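Local coordinates for protein D-ribitol-5-phosphate phosphatase (Bacteroides thetaiotaomicron, PDB 4JB3) that removes the phosphate from ribitol 5-phosphate and ribitol 1-phosphate, and from a phosphorylated riboflavin precursor, as a magnesium-dependent HAD-superfamily phosphatase, at residues Q100-F105 with N131-V136; E80-L85 with L93-T98. All coordinates share one frame; numbering follows the deposited sequence.

Contact 1: Q100-F105 with N131-V136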
loop_
_atom_site.group_PDB
_atom_site.type_symbol
_atom_site.label_atom_id
_atom_site.label_comp_id
_atom_site.label_asym_id
_atom_site.label_seq_id
_atom_site.Cartn_x
_atom_site.Cartn_y
_atom_site.Cartn_z
ATOM N N GLN A 100 14.351 -8.812 -3.492
ATOM C CA GLN A 100 14.068 -8.726 -4.922
ATOM C C GLN A 100 12.811 -9.504 -5.300
ATOM O O GLN A 100 12.053 -9.069 -6.178
ATOM C CB GLN A 100 15.276 -9.147 -5.759
ATOM C CG GLN A 100 16.433 -8.153 -5.680
ATOM C CD GLN A 100 16.008 -6.721 -5.979
ATOM O OE1 GLN A 100 15.301 -6.458 -6.952
ATOM N NE2 GLN A 100 16.435 -5.789 -5.133
ATOM N N ALA A 101 12.559 -10.621 -4.618
ATOM C CA ALA A 101 11.328 -11.367 -4.867
ATOM C C ALA A 101 10.106 -10.544 -4.475
ATOM O O ALA A 101 9.147 -10.445 -5.241
ATOM C CB ALA A 101 11.343 -12.715 -4.152
ATOM N N TRP A 102 10.141 -9.931 -3.299
ATOM C CA TRP A 102 9.065 -9.032 -2.888
ATOM C C TRP A 102 8.823 -7.886 -3.872
ATOM O O TRP A 102 7.672 -7.514 -4.135
ATOM C CB TRP A 102 9.345 -8.465 -1.495
ATOM C CG TRP A 102 8.829 -9.367 -0.418
ATOM C CD1 TRP A 102 9.572 -10.160 0.420
ATOM C CD2 TRP A 102 7.455 -9.608 -0.083
ATOM N NE1 TRP A 102 8.741 -10.861 1.263
ATOM C CE2 TRP A 102 7.437 -10.548 0.967
ATOM C CE3 TRP A 102 6.236 -9.118 -0.572
ATOM C CZ2 TRP A 102 6.256 -10.990 1.550
ATOM C CZ3 TRP A 102 5.066 -9.559 0.003
ATOM C CH2 TRP A 102 5.078 -10.491 1.048
ATOM N N LEU A 103 9.900 -7.319 -4.408
ATOM C CA LEU A 103 9.753 -6.204 -5.343
ATOM C C LEU A 103 9.145 -6.666 -6.670
ATOM O O LEU A 103 8.692 -5.840 -7.474
ATOM C CB LEU A 103 11.085 -5.491 -5.555
ATOM C CG LEU A 103 11.619 -4.811 -4.293
ATOM C CD1 LEU A 103 12.917 -4.085 -4.587
ATOM C CD2 LEU A 103 10.597 -3.849 -3.714
ATOM N N GLY A 104 9.112 -7.979 -6.881
ATOM C CA GLY A 104 8.446 -8.561 -8.029
ATOM C C GLY A 104 6.960 -8.258 -8.070
ATOM O O GLY A 104 6.344 -8.344 -9.131
ATOM N N PHE A 105 6.384 -7.898 -6.920
ATOM C CA PHE A 105 4.971 -7.523 -6.871
ATOM C C PHE A 105 4.687 -6.223 -7.602
ATOM O O PHE A 105 3.543 -5.957 -7.967
ATOM C CB PHE A 105 4.520 -7.311 -5.424
ATOM C CG PHE A 105 3.919 -8.524 -4.771
ATOM C CD1 PHE A 105 2.592 -8.868 -5.002
ATOM C CD2 PHE A 105 4.661 -9.287 -3.888
ATOM C CE1 PHE A 105 2.028 -9.982 -4.385
ATOM C CE2 PHE A 105 4.107 -10.401 -3.270
ATOM C CZ PHE A 105 2.785 -10.744 -3.519
ATOM N N ASN A 131 -1.017 -2.854 4.028
ATOM C CA ASN A 131 -0.374 -4.126 4.283
ATOM C C ASN A 131 0.954 -4.162 3.561
ATOM O O ASN A 131 1.016 -4.117 2.322
ATOM C CB ASN A 131 -1.228 -5.277 3.769
ATOM C CG ASN A 131 -2.490 -5.459 4.555
ATOM O OD1 ASN A 131 -2.680 -4.850 5.607
ATOM N ND2 ASN A 131 -3.375 -6.310 4.049
ATOM N N THR A 132 2.023 -4.246 4.334
ATOM C CA THR A 132 3.338 -4.226 3.742
ATOM C C THR A 132 4.346 -4.865 4.683
ATOM O O THR A 132 3.969 -5.492 5.673
ATOM C CB THR A 132 3.724 -2.780 3.291
ATOM O OG1 THR A 132 4.880 -2.819 2.445
ATOM C CG2 THR A 132 3.965 -1.867 4.486
ATOM N N ASN A 133 5.626 -4.721 4.355
ATOM C CA ASN A 133 6.670 -5.413 5.077
ATOM C C ASN A 133 7.983 -4.661 4.923
ATOM O O ASN A 133 8.087 -3.778 4.066
ATOM C CB ASN A 133 6.752 -6.869 4.601
ATOM C CG ASN A 133 7.149 -6.988 3.157
ATOM O OD1 ASN A 133 8.289 -6.702 2.791
ATOM N ND2 ASN A 133 6.210 -7.416 2.321
ATOM N N PRO A 134 8.978 -4.981 5.764
ATOM C CA PRO A 134 10.256 -4.260 5.721
ATOM C C PRO A 134 11.002 -4.364 4.400
ATOM O O PRO A 134 11.755 -3.440 4.066
ATOM C CB PRO A 134 11.069 -4.930 6.832
ATOM C CG PRO A 134 10.049 -5.443 7.784
ATOM C CD PRO A 134 8.894 -5.882 6.929
ATOM N N PHE A 135 10.820 -5.452 3.656
ATOM C CA PHE A 135 11.528 -5.564 2.386
ATOM C C PHE A 135 11.037 -4.493 1.426
ATOM O O PHE A 135 11.833 -3.771 0.803
ATOM C CB PHE A 135 11.321 -6.941 1.755
ATOM C CG PHE A 135 11.890 -8.069 2.559
ATOM C CD1 PHE A 135 13.244 -8.387 2.487
ATOM C CD2 PHE A 135 11.065 -8.837 3.368
ATOM C CE1 PHE A 135 13.774 -9.442 3.233
ATOM C CE2 PHE A 135 11.587 -9.903 4.117
ATOM C CZ PHE A 135 12.947 -10.196 4.052
ATOM N N VAL A 136 9.721 -4.404 1.287
ATOM C CA VAL A 136 9.125 -3.429 0.386
ATOM C C VAL A 136 9.412 -1.999 0.849
ATOM O O VAL A 136 9.772 -1.135 0.048
ATOM C CB VAL A 136 7.615 -3.668 0.252
ATOM C CG1 VAL A 136 6.952 -2.578 -0.614
ATOM C CG2 VAL A 136 7.360 -5.063 -0.336
#

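Contact 2: E80-L85 with L93-T98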
loop_
_atom_site.group_PDB
_atom_site.type_symbol
_atom_site.label_atom_id
_atom_site.label_comp_id
_atom_site.label_asym_id
_atom_site.label_seq_id
_atom_site.Cartn_x
_atom_site.Cartn_y
_atom_site.Cartn_z
ATOM N N GLU A 80 13.612 -13.629 10.097
ATOM C CA GLU A 80 12.885 -14.860 10.410
ATOM C C GLU A 80 12.091 -15.353 9.207
ATOM O O GLU A 80 12.037 -16.553 8.916
ATOM C CB GLU A 80 11.961 -14.644 11.614
ATOM C CG GLU A 80 12.699 -14.511 12.938
ATOM C CD GLU A 80 11.774 -14.186 14.094
ATOM O OE1 GLU A 80 10.905 -13.300 13.938
ATOM O OE2 GLU A 80 11.919 -14.816 15.165
ATOM N N PHE A 81 11.471 -14.422 8.494
ATOM C CA PHE A 81 10.749 -14.775 7.282
ATOM C C PHE A 81 11.704 -15.356 6.238
ATOM O O PHE A 81 11.407 -16.367 5.594
ATOM C CB PHE A 81 10.026 -13.548 6.722
ATOM C CG PHE A 81 9.444 -13.765 5.353
ATOM C CD1 PHE A 81 8.171 -14.302 5.194
ATOM C CD2 PHE A 81 10.176 -13.429 4.218
ATOM C CE1 PHE A 81 7.647 -14.519 3.923
ATOM C CE2 PHE A 81 9.656 -13.635 2.954
ATOM C CZ PHE A 81 8.393 -14.180 2.802
ATOM N N ARG A 82 12.846 -14.697 6.059
ATOM C CA ARG A 82 13.873 -15.167 5.134
ATOM C C ARG A 82 14.268 -16.612 5.438
ATOM O O ARG A 82 14.359 -17.455 4.539
ATOM C CB ARG A 82 15.110 -14.273 5.247
ATOM C CG ARG A 82 16.267 -14.699 4.360
ATOM C CD ARG A 82 17.579 -14.175 4.918
ATOM N NE ARG A 82 17.828 -14.648 6.277
ATOM C CZ ARG A 82 18.313 -15.853 6.573
ATOM N NH1 ARG A 82 18.607 -16.715 5.604
ATOM N NH2 ARG A 82 18.505 -16.204 7.837
ATOM N N LYS A 83 14.494 -16.895 6.716
ATOM C CA LYS A 83 14.841 -18.239 7.156
ATOM C C LYS A 83 13.725 -19.239 6.829
ATOM O O LYS A 83 13.976 -20.301 6.251
ATOM C CB LYS A 83 15.142 -18.218 8.663
ATOM C CG LYS A 83 15.807 -19.469 9.197
ATOM C CD LYS A 83 14.799 -20.512 9.617
ATOM C CE LYS A 83 15.509 -21.729 10.178
ATOM N NZ LYS A 83 14.597 -22.896 10.301
ATOM N N GLN A 84 12.495 -18.918 7.212
ATOM C CA GLN A 84 11.399 -19.861 6.990
ATOM C C GLN A 84 11.034 -20.034 5.515
ATOM O O GLN A 84 10.675 -21.138 5.098
ATOM C CB GLN A 84 10.183 -19.506 7.856
ATOM C CG GLN A 84 10.479 -19.689 9.345
ATOM C CD GLN A 84 9.275 -19.475 10.240
ATOM O OE1 GLN A 84 8.142 -19.758 9.859
ATOM N NE2 GLN A 84 9.520 -18.981 11.445
ATOM N N LEU A 85 11.140 -18.960 4.729
ATOM C CA LEU A 85 10.955 -19.063 3.283
ATOM C C LEU A 85 12.027 -19.967 2.681
ATOM O O LEU A 85 11.733 -20.829 1.853
ATOM C CB LEU A 85 10.985 -17.679 2.638
ATOM C CG LEU A 85 10.856 -17.637 1.115
ATOM C CD1 LEU A 85 9.511 -18.180 0.695
ATOM C CD2 LEU A 85 11.041 -16.200 0.613
ATOM N N LEU A 93 18.500 -18.442 1.765
ATOM C CA LEU A 93 18.336 -17.255 0.947
ATOM C C LEU A 93 19.080 -16.093 1.574
ATOM O O LEU A 93 19.220 -16.025 2.794
ATOM C CB LEU A 93 16.860 -16.903 0.853
ATOM C CG LEU A 93 15.929 -17.991 0.330
ATOM C CD1 LEU A 93 14.488 -17.513 0.452
ATOM C CD2 LEU A 93 16.250 -18.321 -1.131
ATOM N N THR A 94 19.563 -15.174 0.742
ATOM C CA THR A 94 20.084 -13.912 1.261
ATOM C C THR A 94 18.947 -12.914 1.413
ATOM O O THR A 94 17.876 -13.060 0.799
ATOM C CB THR A 94 21.134 -13.288 0.341
ATOM O OG1 THR A 94 20.519 -12.881 -0.891
ATOM C CG2 THR A 94 22.287 -14.263 0.085
ATOM N N MET A 95 19.190 -11.870 2.195
ATOM C CA MET A 95 18.185 -10.829 2.329
ATOM C C MET A 95 17.923 -10.156 0.997
ATOM O O MET A 95 16.778 -9.821 0.689
ATOM C CB MET A 95 18.615 -9.797 3.375
ATOM C CG MET A 95 18.540 -10.315 4.801
ATOM S SD MET A 95 16.802 -10.489 5.293
ATOM C CE MET A 95 16.466 -8.840 5.883
ATOM N N GLU A 96 18.968 -9.966 0.198
ATOM C CA GLU A 96 18.793 -9.234 -1.051
ATOM C C GLU A 96 17.939 -10.002 -2.055
ATOM O O GLU A 96 17.117 -9.412 -2.743
ATOM C CB GLU A 96 20.131 -8.838 -1.666
ATOM C CG GLU A 96 19.995 -7.940 -2.896
ATOM C CD GLU A 96 19.342 -6.595 -2.594
ATOM O OE1 GLU A 96 19.408 -6.125 -1.437
ATOM O OE2 GLU A 96 18.768 -6.000 -3.530
ATOM N N GLU A 97 18.109 -11.314 -2.143
ATOM C CA GLU A 97 17.279 -12.019 -3.111
ATOM C C GLU A 97 15.846 -12.139 -2.613
ATOM O O GLU A 97 14.915 -12.193 -3.420
ATOM C CB GLU A 97 17.870 -13.362 -3.487
ATOM C CG GLU A 97 17.856 -14.363 -2.390
ATOM C CD GLU A 97 18.609 -15.610 -2.789
ATOM O OE1 GLU A 97 19.397 -16.118 -1.967
ATOM O OE2 GLU A 97 18.413 -16.084 -3.934
ATOM N N THR A 98 15.667 -12.130 -1.295
ATOM C CA THR A 98 14.326 -12.161 -0.724
ATOM C C THR A 98 13.632 -10.825 -0.995
ATOM O O THR A 98 12.455 -10.791 -1.384
ATOM C CB THR A 98 14.370 -12.488 0.775
ATOM O OG1 THR A 98 15.041 -13.748 0.952
ATOM C CG2 THR A 98 12.952 -12.593 1.338
HETATM O O HOH W 1 16.815 -18.821 4.069
#

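Contact 1: Q100-F105 with N131-V136
W102 lays its indole against the start of helix 134-140, and nearly everything tight in this contact touches that one side chain. Over one face of the indole stands the amide nitrogen of N133, with ND2 3.4 Å from CE3 of W102; the amide plane is turned 54° from the ring, and the nitrogen sits over the six-membered ring. ND2 is held there by a hydrogen bond to E72 of helix 66-72. The other end of the amide works in the backbone: OD1 of N133 accepts from N of V136 at 3.1 Å, with the donor well above the carbonyl plane, and more weakly from N of F135. Asparagine suits the place because its two ends can serve a helix start and a carboxylate at once; CG lies between the backbone N and the carbonyl carbon (chi1 64°), which turns OD1 back over the first turn. F135 closes in with CD2 3.6 Å from CD1 of W102. Its ring and the five-membered ring of W102 are nearly parallel, 12° apart, but slid so far that they barely overlap. Beside them CG2 of V136 meets CB of W102 at 4.1 Å, the valine's branch packing at the root of the side chain. The packing is looser at L103, which is partly exposed: CD2 comes only to 4.4 Å from CA of V136. In this HAD phosphatase the contact joins a helix of the helical cap to an asparagine N-cap that follows core strand 125-130, with bound glycerol about 4 Å from the W102 side chain.

Contact 2: E80-L85 with L93-T98
R82 reaches across to the chain just ahead of helix 95-103 and makes the one direct hydrogen bond between the segments: NH1 gives to O of L93 at 3.0 Å, within the carbonyl plane but 18° out of the guanidinium plane. The bend at chi3 (59°) turns the guanidinium back to that oxygen, while NE pairs with D79. A water adds a second bridge, donating to O of R82 and accepting from N of L93.

Apolar contacts surround it. SD of M95 approaches CD of R82 to 3.8 Å, so the arginine's methylenes serve as packing surface. CD2 of L85 meets CD1 of L93 at 3.7 Å, and CG2 of T98 meets the edge of the F81 ring, 3.8 Å from CE2. Threonine suits this spot because its methyl packs while OG1 donates to O of T94. An alanine in place of R82 would probably leave D79 without its charged mate and O of L93 without this donor, and remove the methylene SD of M95 packs on.

Within 93-98, OG1 of T94 accepts from N of E97, and OE1 of E97 accepts from N of T94: a capping box that starts helix 95-103, which follows 78-89 in the helical cap.

Contacts 1 and 2 share helix 95-103, with contact 2 at its start and contact 1 toward its C-terminal part, and their centres lie 12 Å apart. They meet directly: NE1 of W102 is 3.4 Å from CE2 of F81, and CZ of F135 is 3.6 Å from CG2 of T98, so the aromatic side chains of contact 1 continue into the apolar side of contact 2. Contact 1 is nearer the active site, the V136 side chain being about 11 Å from the bound sodium ion and about 10 Å from that of D30, the probable nucleophile. Contact 2 lies farther out, with the F81 side chain about 10 Å from the glycerol.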